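Local structure of CEP104 (Gallus gallus, 5JO8) at residues A[98-101]-A[102-106]; A[49-53]-A[54-58]; A[63-66]-A[67-71]; A[127-130]-A[131-135]. The protein is a centriolar protein whose TOG domain, an all-helical repeat array, probably binds tubulin and so links the protein to microtubules. One frame throughout, in Å; residues are numbered along the deposited sequence.

All four contacts are local, each joining neighbouring residues within a helix or at its start, and together they sample the first half of a TOG domain. Contacts 2 and 3 lie on the same helix, 54-69, at its N-terminal and C-terminal ends, with centres about 18 Å apart. Contact 1 opens the adjacent helix 100-121, and its centre is about 10 Å from that of contact 2; these two touch directly, Ser101 OG lying 3.4 Å from Trp54 CE3 and Val102 CG2 3.4 Å from Trp54 O. Contact 4 belongs to helix 125-142, next in the chain after helix 100-121, and its nearest atoms are about 7 Å from contact 1.

Contact 1: residues A[98-101]-A[102-106]; sequences IVSS and VFQAS
Val99 and Phe103 meet through the backbone at the start of helix 100-121, where Phe103 N donates to Val99 O at 3.0 Å. The same oxygen takes a second, weak bond from Val102 N at 3.1 Å. One turn of regular helix follows: Gln104 N donates to Ser100 O at 2.8 Å and Ala105 N to Ser101 O at 3.0 Å. Val99 thus occupies the N-cap position of a helix in the TOG domain's helical array, and its own amide is bonded to the carboxylate of Asp97. Being a valine, it has no polar side chain with which to cap; its CB instead packs against Val102 CG2 at 4.1 Å. On another side of the turn a water joins two polar side chains. It lies 2.9 Å from Ser100 OG and accepts from Gln104 NE2 at 2.8 Å. In Gln104 the bend at chi2 (-67°) directs NE2 to this water, through which alone the two polar groups meet. Farther along, Ser106 OG donates to Phe103 O at 2.7 Å, giving that carbonyl a side-chain donor within the same turn.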
loop_
_atom_site.group_PDB
_atom_site.type_symbol
_atom_site.label_atom_id
_atom_site.label_comp_id
_atom_site.label_asym_id
_atom_site.label_seq_id
_atom_site.Cartn_x
_atom_site.Cartn_y
_atom_site.Cartn_z
ATOM N N ILE A 98 13.648 9.157 4.248
ATOM C CA ILE A 98 13.869 8.980 5.676
ATOM C C ILE A 98 13.326 10.169 6.463
ATOM O O ILE A 98 13.018 10.043 7.647
ATOM C CB ILE A 98 15.365 8.732 5.958
ATOM C CG1 ILE A 98 15.572 8.115 7.340
ATOM C CG2 ILE A 98 16.160 10.019 5.813
ATOM C CD1 ILE A 98 16.970 7.554 7.538
ATOM N N VAL A 99 13.200 11.318 5.800
ATOM C CA VAL A 99 12.740 12.541 6.452
ATOM C C VAL A 99 11.224 12.689 6.389
ATOM O O VAL A 99 10.634 12.704 5.308
ATOM C CB VAL A 99 13.454 13.789 5.898
ATOM C CG1 VAL A 99 12.883 15.046 6.522
ATOM C CG2 VAL A 99 14.949 13.689 6.132
ATOM N N SER A 100 10.595 12.815 7.551
ATOM C CA SER A 100 9.142 12.805 7.653
ATOM C C SER A 100 8.466 13.896 6.814
ATOM O O SER A 100 7.472 13.631 6.135
ATOM C CB SER A 100 8.721 12.892 9.129
ATOM O OG SER A 100 7.319 13.075 9.275
ATOM N N SER A 101 9.010 15.109 6.825
ATOM C CA SER A 101 8.375 16.197 6.078
ATOM C C SER A 101 8.363 15.883 4.585
ATOM O O SER A 101 7.398 16.205 3.884
ATOM C CB SER A 101 9.054 17.545 6.344
ATOM O OG SER A 101 10.365 17.560 5.823
ATOM N N VAL A 102 9.419 15.236 4.102
ATOM C CA VAL A 102 9.483 14.867 2.680
ATOM C C VAL A 102 8.485 13.752 2.383
ATOM O O VAL A 102 7.748 13.804 1.393
ATOM C CB VAL A 102 10.898 14.465 2.257
ATOM C CG1 VAL A 102 10.931 14.119 0.773
ATOM C CG2 VAL A 102 11.883 15.586 2.565
ATOM N N PHE A 103 8.469 12.734 3.234
ATOM C CA PHE A 103 7.532 11.625 3.099
ATOM C C PHE A 103 6.087 12.149 3.110
ATOM O O PHE A 103 5.266 11.759 2.269
ATOM C CB PHE A 103 7.766 10.617 4.239
ATOM C CG PHE A 103 6.848 9.429 4.211
ATOM C CD1 PHE A 103 6.978 8.449 3.240
ATOM C CD2 PHE A 103 5.873 9.273 5.188
ATOM C CE1 PHE A 103 6.135 7.349 3.219
ATOM C CE2 PHE A 103 5.027 8.172 5.168
ATOM C CZ PHE A 103 5.162 7.206 4.194
ATOM N N GLN A 104 5.779 13.043 4.046
ATOM C CA GLN A 104 4.437 13.599 4.147
ATOM C C GLN A 104 4.057 14.408 2.906
ATOM O O GLN A 104 2.910 14.366 2.463
ATOM C CB GLN A 104 4.292 14.452 5.412
ATOM C CG GLN A 104 4.267 13.633 6.698
ATOM C CD GLN A 104 3.036 12.754 6.819
ATOM O OE1 GLN A 104 1.971 13.079 6.294
ATOM N NE2 GLN A 104 3.179 11.633 7.506
ATOM N N ALA A 105 5.007 15.150 2.346
ATOM C CA ALA A 105 4.714 15.916 1.140
ATOM C C ALA A 105 4.391 14.939 0.018
ATOM O O ALA A 105 3.513 15.215 -0.803
ATOM C CB ALA A 105 5.876 16.824 0.767
ATOM N N SER A 106 5.061 13.787 -0.010
ATOM C CA SER A 106 4.782 12.810 -1.064
ATOM C C SER A 106 3.377 12.232 -0.913
ATOM O O SER A 106 2.677 12.009 -1.910
ATOM C CB SER A 106 5.837 11.705 -1.116
ATOM O OG SER A 106 5.590 10.696 -0.156
HETATM O O HOH W 1 5.700 10.751 8.480
#

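Contact 2: residues A[49-53]-A[54-58]; sequences AYSKS and WSYRE
This is a helix-start contact in which the loop after helix 43-49 folds onto the first turn of helix 54-69, and the side chain of Arg57 ties the two together. Arg57 NH1 donates to Ser51 O at 2.9 Å, with the oxygen close to the guanidinium plane. A turn in the chain at chi3 (-62°) sets the guanidinium edge-on to the loop carbonyl, with Trp54 CA over one face, while Arg57 CD lies 3.5 Å from Ala49 O. The loop is shaped by an ST turn: Ser51 OG accepts from Ser53 N at 2.8 Å, and CB of Ser51 abuts CB of Tyr56 at 3.6 Å. Ser53 holds the N-cap position. Its carbonyl receives Arg57 N at 3.3 Å and, weakly, Tyr56 N, whereas its hydroxyl reaches the helix through a water that lies 2.9 Å from Ser53 OG and accepts from Ser55 N at 3.1 Å. That water also sits above the rim of one face of the Trp54 ring. Beyond the turn, Arg57 NE forms a salt bridge with Asp97, and Glu24 binds the Ser51 hydroxyl. Helix 77-94 packs on Ala49 through Leu90, and helix 100-121 meets Trp54 and Arg57 through Val102.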
loop_
_atom_site.group_PDB
_atom_site.type_symbol
_atom_site.label_atom_id
_atom_site.label_comp_id
_atom_site.label_asym_id
_atom_site.label_seq_id
_atom_site.Cartn_x
_atom_site.Cartn_y
_atom_site.Cartn_z
ATOM N N ALA A 49 14.151 17.727 -6.102
ATOM C CA ALA A 49 13.629 16.434 -5.641
ATOM C C ALA A 49 14.734 15.412 -5.344
ATOM O O ALA A 49 14.575 14.544 -4.481
ATOM C CB ALA A 49 12.637 15.865 -6.659
ATOM N N TYR A 50 15.849 15.509 -6.064
ATOM C CA TYR A 50 16.963 14.576 -5.887
ATOM C C TYR A 50 18.013 15.100 -4.913
ATOM O O TYR A 50 19.014 14.426 -4.665
ATOM C CB TYR A 50 17.644 14.285 -7.229
ATOM C CG TYR A 50 16.990 13.218 -8.086
ATOM C CD1 TYR A 50 15.761 13.434 -8.687
ATOM C CD2 TYR A 50 17.627 12.008 -8.326
ATOM C CE1 TYR A 50 15.174 12.469 -9.480
ATOM C CE2 TYR A 50 17.045 11.034 -9.112
ATOM C CZ TYR A 50 15.817 11.268 -9.688
ATOM O OH TYR A 50 15.222 10.309 -10.481
ATOM N N SER A 51 17.789 16.289 -4.363
ATOM C CA SER A 51 18.795 16.951 -3.529
ATOM C C SER A 51 19.102 16.191 -2.236
ATOM O O SER A 51 18.239 15.523 -1.671
ATOM C CB SER A 51 18.356 18.377 -3.188
ATOM O OG SER A 51 19.228 18.971 -2.234
ATOM N N LYS A 52 20.338 16.312 -1.770
ATOM C CA LYS A 52 20.709 15.749 -0.477
ATOM C C LYS A 52 20.144 16.603 0.657
ATOM O O LYS A 52 20.113 16.180 1.812
ATOM C CB LYS A 52 22.229 15.601 -0.363
ATOM C CG LYS A 52 22.808 14.513 -1.266
ATOM C CD LYS A 52 22.199 13.152 -0.953
ATOM C CE LYS A 52 22.625 12.101 -1.968
ATOM N NZ LYS A 52 22.149 12.428 -3.343
ATOM N N SER A 53 19.679 17.800 0.318
ATOM C CA SER A 53 19.043 18.686 1.280
ATOM C C SER A 53 17.546 18.387 1.386
ATOM O O SER A 53 16.809 18.511 0.407
ATOM C CB SER A 53 19.261 20.141 0.862
ATOM O OG SER A 53 18.344 20.996 1.519
ATOM N N TRP A 54 17.092 17.995 2.570
ATOM C CA TRP A 54 15.694 17.603 2.735
ATOM C C TRP A 54 14.692 18.722 2.434
ATOM O O TRP A 54 13.586 18.449 1.969
ATOM C CB TRP A 54 15.439 17.010 4.131
ATOM C CG TRP A 54 15.518 17.999 5.262
ATOM C CD1 TRP A 54 16.568 18.181 6.118
ATOM C CD2 TRP A 54 14.505 18.927 5.665
ATOM N NE1 TRP A 54 16.271 19.168 7.023
ATOM C CE2 TRP A 54 15.009 19.642 6.769
ATOM C CE3 TRP A 54 13.215 19.222 5.204
ATOM C CZ2 TRP A 54 14.278 20.634 7.410
ATOM C CZ3 TRP A 54 12.492 20.212 5.841
ATOM C CH2 TRP A 54 13.023 20.905 6.934
ATOM N N SER A 55 15.062 19.975 2.696
ATOM C CA SER A 55 14.153 21.089 2.441
ATOM C C SER A 55 13.937 21.292 0.946
ATOM O O SER A 55 12.847 21.681 0.516
ATOM C CB SER A 55 14.665 22.379 3.088
ATOM O OG SER A 55 15.951 22.715 2.600
ATOM N N TYR A 56 14.973 21.043 0.151
ATOM C CA TYR A 56 14.842 21.146 -1.298
ATOM C C TYR A 56 13.920 20.042 -1.808
ATOM O O TYR A 56 13.156 20.255 -2.745
ATOM C CB TYR A 56 16.202 21.038 -1.981
ATOM C CG TYR A 56 16.785 22.368 -2.404
ATOM C CD1 TYR A 56 16.032 23.278 -3.139
ATOM C CD2 TYR A 56 18.085 22.713 -2.075
ATOM C CE1 TYR A 56 16.559 24.497 -3.533
ATOM C CE2 TYR A 56 18.622 23.940 -2.461
ATOM C CZ TYR A 56 17.855 24.823 -3.191
ATOM O OH TYR A 56 18.381 26.034 -3.582
ATOM N N ARG A 57 14.001 18.859 -1.197
ATOM C CA ARG A 57 13.150 17.745 -1.617
ATOM C C ARG A 57 11.695 18.042 -1.279
ATOM O O ARG A 57 10.810 17.844 -2.108
ATOM C CB ARG A 57 13.590 16.422 -0.980
ATOM C CG ARG A 57 15.019 16.033 -1.306
ATOM C CD ARG A 57 15.292 14.548 -1.048
ATOM N NE ARG A 57 15.135 14.135 0.352
ATOM C CZ ARG A 57 16.055 14.311 1.296
ATOM N NH1 ARG A 57 17.199 14.929 1.016
ATOM N NH2 ARG A 57 15.822 13.879 2.531
ATOM N N GLU A 58 11.440 18.498 -0.057
ATOM C CA GLU A 58 10.084 18.859 0.333
ATOM C C GLU A 58 9.543 19.986 -0.543
ATOM O O GLU A 58 8.413 19.916 -1.028
ATOM C CB GLU A 58 10.021 19.278 1.804
ATOM C CG GLU A 58 8.620 19.668 2.220
ATOM C CD GLU A 58 8.561 20.329 3.573
ATOM O OE1 GLU A 58 9.593 20.869 4.023
ATOM O OE2 GLU A 58 7.469 20.318 4.176
HETATM O O HOH W 2 17.415 21.115 4.278
#

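Contact 3: residues A[63-66]-A[67-71]; sequences AVYK and KLMEM
Tyr65 and Met69 make the aromatic part of this contact, one turn apart near the C-terminal end of helix 54-69. CG of Met69 sits over one face of the tyrosine ring, 3.8 Å from the centroid of the Tyr65 ring and 18° off its normal, a CH-pi contact displaced toward the phenol end: Tyr65 CZ is 3.6 Å from Met69 CG. Bends at chi2 and chi3 curl the rest of the methionine round, placing SD obliquely to the ring as a Met-aromatic contact and CE near the phenol oxygen. The apolar part is a pair of aliphatic chains lying side by side and pointing the same way, with Val64 CG1 3.8 Å from Leu68 CD1. The charged part pairs Lys66 with Glu70. The lysine runs straight until chi4 (66°), where its ammonium turns in to form a salt bridge with OE2 of Glu70; the refined separation is so short that its exact value is doubtful. A water donates to Glu70 OE1 at 2.7 Å and accepts weakly from Lys66 NZ, closing a small polar cluster on an exposed surface. Beneath all three lie the i to i+4 backbone hydrogen bonds of the helix, for example Leu68 N to Val64 O at 2.9 Å and Met69 N to Tyr65 O at 3.0 Å. Within the TOG array, Val64 and Leu68 both pack on Ala87 of helix 77-94 and on Phe41 of helix 35-41, while Tyr65 and Met69 both lean on Met112 of helix 100-121.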
loop_
_atom_site.group_PDB
_atom_site.type_symbol
_atom_site.label_atom_id
_atom_site.label_comp_id
_atom_site.label_asym_id
_atom_site.label_seq_id
_atom_site.Cartn_x
_atom_site.Cartn_y
_atom_site.Cartn_z
ATOM N N ALA A 63 6.031 21.965 -4.778
ATOM C CA ALA A 63 5.932 22.700 -6.043
ATOM C C ALA A 63 5.189 21.885 -7.093
ATOM O O ALA A 63 4.442 22.441 -7.901
ATOM C CB ALA A 63 7.307 23.097 -6.566
ATOM N N VAL A 64 5.401 20.572 -7.084
ATOM C CA VAL A 64 4.690 19.685 -7.992
ATOM C C VAL A 64 3.214 19.702 -7.642
ATOM O O VAL A 64 2.367 19.772 -8.536
ATOM C CB VAL A 64 5.274 18.264 -7.959
ATOM C CG1 VAL A 64 4.388 17.287 -8.740
ATOM C CG2 VAL A 64 6.683 18.264 -8.506
ATOM N N TYR A 65 2.907 19.661 -6.348
ATOM C CA TYR A 65 1.531 19.754 -5.893
ATOM C C TYR A 65 0.891 21.033 -6.431
ATOM O O TYR A 65 -0.196 21.003 -7.002
ATOM C CB TYR A 65 1.482 19.737 -4.357
ATOM C CG TYR A 65 0.138 20.137 -3.792
ATOM C CD1 TYR A 65 -0.174 21.482 -3.580
ATOM C CD2 TYR A 65 -0.827 19.186 -3.486
ATOM C CE1 TYR A 65 -1.395 21.862 -3.091
ATOM C CE2 TYR A 65 -2.068 19.568 -2.984
ATOM C CZ TYR A 65 -2.332 20.910 -2.787
ATOM O OH TYR A 65 -3.549 21.316 -2.303
ATOM N N LYS A 66 1.565 22.162 -6.245
ATOM C CA LYS A 66 1.049 23.424 -6.764
ATOM C C LYS A 66 0.868 23.423 -8.291
ATOM O O LYS A 66 -0.166 23.877 -8.801
ATOM C CB LYS A 66 1.958 24.577 -6.352
ATOM C CG LYS A 66 1.486 25.928 -6.863
ATOM C CD LYS A 66 2.294 27.038 -6.224
ATOM C CE LYS A 66 1.938 28.393 -6.805
ATOM N NZ LYS A 66 0.543 28.781 -6.487
ATOM N N LYS A 67 1.861 22.922 -9.020
ATOM C CA LYS A 67 1.797 22.923 -10.486
ATOM C C LYS A 67 0.601 22.096 -10.978
ATOM O O LYS A 67 -0.154 22.530 -11.854
ATOM C CB LYS A 67 3.107 22.403 -11.087
ATOM C CG LYS A 67 3.152 22.406 -12.622
ATOM C CD LYS A 67 3.205 23.818 -13.166
ATOM C CE LYS A 67 3.240 23.823 -14.689
ATOM N NZ LYS A 67 4.424 23.093 -15.222
ATOM N N LEU A 68 0.418 20.901 -10.424
ATOM C CA LEU A 68 -0.725 20.082 -10.818
ATOM C C LEU A 68 -2.069 20.692 -10.418
ATOM O O LEU A 68 -3.001 20.675 -11.224
ATOM C CB LEU A 68 -0.601 18.662 -10.266
ATOM C CG LEU A 68 0.160 17.684 -11.166
ATOM C CD1 LEU A 68 1.642 18.020 -11.199
ATOM C CD2 LEU A 68 -0.048 16.239 -10.699
ATOM N N MET A 69 -2.169 21.236 -9.198
ATOM C CA MET A 69 -3.420 21.826 -8.719
ATOM C C MET A 69 -3.862 23.009 -9.583
ATOM O O MET A 69 -5.056 23.262 -9.744
ATOM C CB MET A 69 -3.300 22.276 -7.251
ATOM C CG MET A 69 -3.404 21.129 -6.239
ATOM S SD MET A 69 -5.039 20.373 -6.231
ATOM C CE MET A 69 -6.024 21.712 -5.548
ATOM N N GLU A 70 -2.898 23.716 -10.153
ATOM C CA GLU A 70 -3.211 24.932 -10.899
ATOM C C GLU A 70 -3.365 24.716 -12.404
ATOM O O GLU A 70 -3.617 25.665 -13.145
ATOM C CB GLU A 70 -2.198 26.032 -10.574
ATOM C CG GLU A 70 -2.311 26.479 -9.122
ATOM C CD GLU A 70 -1.319 27.562 -8.732
ATOM O OE1 GLU A 70 -0.420 27.885 -9.543
ATOM O OE2 GLU A 70 -1.448 28.087 -7.602
ATOM N N MET A 71 -3.244 23.468 -12.862
ATOM C CA MET A 71 -3.461 23.173 -14.280
ATOM C C MET A 71 -4.911 23.429 -14.664
ATOM O O MET A 71 -5.833 22.895 -14.044
ATOM C CB MET A 71 -3.103 21.720 -14.602
ATOM C CG MET A 71 -1.655 21.368 -14.381
ATOM S SD MET A 71 -0.526 22.396 -15.322
ATOM C CE MET A 71 -1.123 22.122 -16.990
HETATM O O HOH W 3 0.785 30.248 -9.482
#

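Contact 4: residues A[127-130]-A[131-135]; sequences ETSH and CVEKT
His130 and Lys134, a turn apart on helix 125-142, meet through the aliphatic part of the lysine. Lys134 CG lies over one face of the imidazole, 3.7 Å from the centroid of the His130 ring and 18° off the normal, a CH-pi contact. The histidine sends CG away from its own amide (chi1 174°), and chi2 turns the ring so that a face is offered to the next turn. Lys134 takes the other course: CG stands beside the backbone N, a bend at chi2 (-59°) carries the chain past the ring, and the remainder is extended. Two carbons of the lysine therefore touch one ring atom, for both CG and CE of Lys134 lie 3.6 Å from His130 CE1, while the ammonium continues beyond. These conformations are set on a regular helical turn of the TOG domain, whose helices stack in an array. The i to i+4 backbone hydrogen bonds of the helix include Glu133 N to Ser129 O at 2.8 Å and Lys134 N to His130 O at 3.0 Å. Glu133 CG lies 3.2 Å from Ser129 O. On the buried side, Cys131 directs SG back along the helix, to 3.4 Å from Glu127 O, and packs on Ile113 and Ile114 of helix 100-121. The carboxylate of Glu127 forms a salt bridge with Arg85 of helix 77-94, the residue that His130 also touches. Thr135 donates from OG1 to Cys131 O at 2.8 Å.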
loop_
_atom_site.group_PDB
_atom_site.type_symbol
_atom_site.label_atom_id
_atom_site.label_comp_id
_atom_site.label_asym_id
_atom_site.label_seq_id
_atom_site.Cartn_x
_atom_site.Cartn_y
_atom_site.Cartn_z
ATOM N N GLU A 127 -5.650 5.711 -15.014
ATOM C CA GLU A 127 -4.651 6.573 -14.394
ATOM C C GLU A 127 -4.649 6.392 -12.884
ATOM O O GLU A 127 -3.584 6.333 -12.275
ATOM C CB GLU A 127 -4.870 8.034 -14.768
ATOM C CG GLU A 127 -4.722 8.258 -16.269
ATOM C CD GLU A 127 -3.342 7.872 -16.783
ATOM O OE1 GLU A 127 -2.344 8.091 -16.063
ATOM O OE2 GLU A 127 -3.248 7.339 -17.913
ATOM N N THR A 128 -5.834 6.274 -12.294
ATOM C CA THR A 128 -5.930 6.005 -10.854
ATOM C C THR A 128 -5.194 4.716 -10.525
ATOM O O THR A 128 -4.450 4.638 -9.537
ATOM C CB THR A 128 -7.382 5.838 -10.429
ATOM O OG1 THR A 128 -8.152 6.917 -10.973
ATOM C CG2 THR A 128 -7.508 5.840 -8.901
ATOM N N SER A 129 -5.421 3.694 -11.343
ATOM C CA SER A 129 -4.778 2.400 -11.165
ATOM C C SER A 129 -3.262 2.525 -11.206
ATOM O O SER A 129 -2.562 1.970 -10.355
ATOM C CB SER A 129 -5.247 1.421 -12.241
ATOM O OG SER A 129 -4.511 0.215 -12.165
ATOM N N HIS A 130 -2.754 3.252 -12.195
ATOM C CA HIS A 130 -1.324 3.514 -12.296
ATOM C C HIS A 130 -0.791 4.149 -10.998
ATOM O O HIS A 130 0.258 3.737 -10.485
ATOM C CB HIS A 130 -1.045 4.434 -13.486
ATOM C CG HIS A 130 0.383 4.866 -13.593
ATOM N ND1 HIS A 130 1.330 4.135 -14.283
ATOM C CD2 HIS A 130 1.026 5.953 -13.106
ATOM C CE1 HIS A 130 2.492 4.761 -14.220
ATOM N NE2 HIS A 130 2.336 5.864 -13.506
ATOM N N CYS A 131 -1.512 5.133 -10.462
ATOM C CA CYS A 131 -1.057 5.809 -9.237
ATOM C C CYS A 131 -0.910 4.832 -8.084
ATOM O O CYS A 131 0.081 4.877 -7.345
ATOM C CB CYS A 131 -2.026 6.906 -8.801
ATOM S SG CYS A 131 -2.127 8.299 -9.960
ATOM N N VAL A 132 -1.915 3.985 -7.913
ATOM C CA VAL A 132 -1.910 3.015 -6.816
ATOM C C VAL A 132 -0.828 1.959 -7.047
ATOM O O VAL A 132 -0.043 1.663 -6.147
ATOM C CB VAL A 132 -3.289 2.363 -6.607
ATOM C CG1 VAL A 132 -3.219 1.322 -5.485
ATOM C CG2 VAL A 132 -4.332 3.419 -6.273
ATOM N N GLU A 133 -0.757 1.395 -8.248
ATOM C CA GLU A 133 0.196 0.318 -8.509
ATOM C C GLU A 133 1.646 0.766 -8.362
ATOM O O GLU A 133 2.492 -0.009 -7.931
ATOM C CB GLU A 133 -0.017 -0.275 -9.903
ATOM C CG GLU A 133 -1.348 -0.990 -10.101
ATOM C CD GLU A 133 -1.435 -2.322 -9.355
ATOM O OE1 GLU A 133 -0.418 -2.768 -8.790
ATOM O OE2 GLU A 133 -2.526 -2.927 -9.348
ATOM N N LYS A 134 1.934 2.017 -8.704
ATOM C CA LYS A 134 3.307 2.506 -8.648
ATOM C C LYS A 134 3.756 2.892 -7.244
ATOM O O LYS A 134 4.952 3.046 -6.999
ATOM C CB LYS A 134 3.504 3.696 -9.599
ATOM C CG LYS A 134 3.396 3.342 -11.078
ATOM C CD LYS A 134 4.430 2.301 -11.460
ATOM C CE LYS A 134 4.229 1.843 -12.897
ATOM N NZ LYS A 134 5.212 0.798 -13.302
ATOM N N THR A 135 2.806 3.084 -6.334
ATOM C CA THR A 135 3.133 3.588 -5.004
ATOM C C THR A 135 2.873 2.604 -3.864
ATOM O O THR A 135 3.571 2.635 -2.849
ATOM C CB THR A 135 2.390 4.904 -4.702
ATOM O OG1 THR A 135 0.975 4.675 -4.711
ATOM C CG2 THR A 135 2.741 5.950 -5.753
#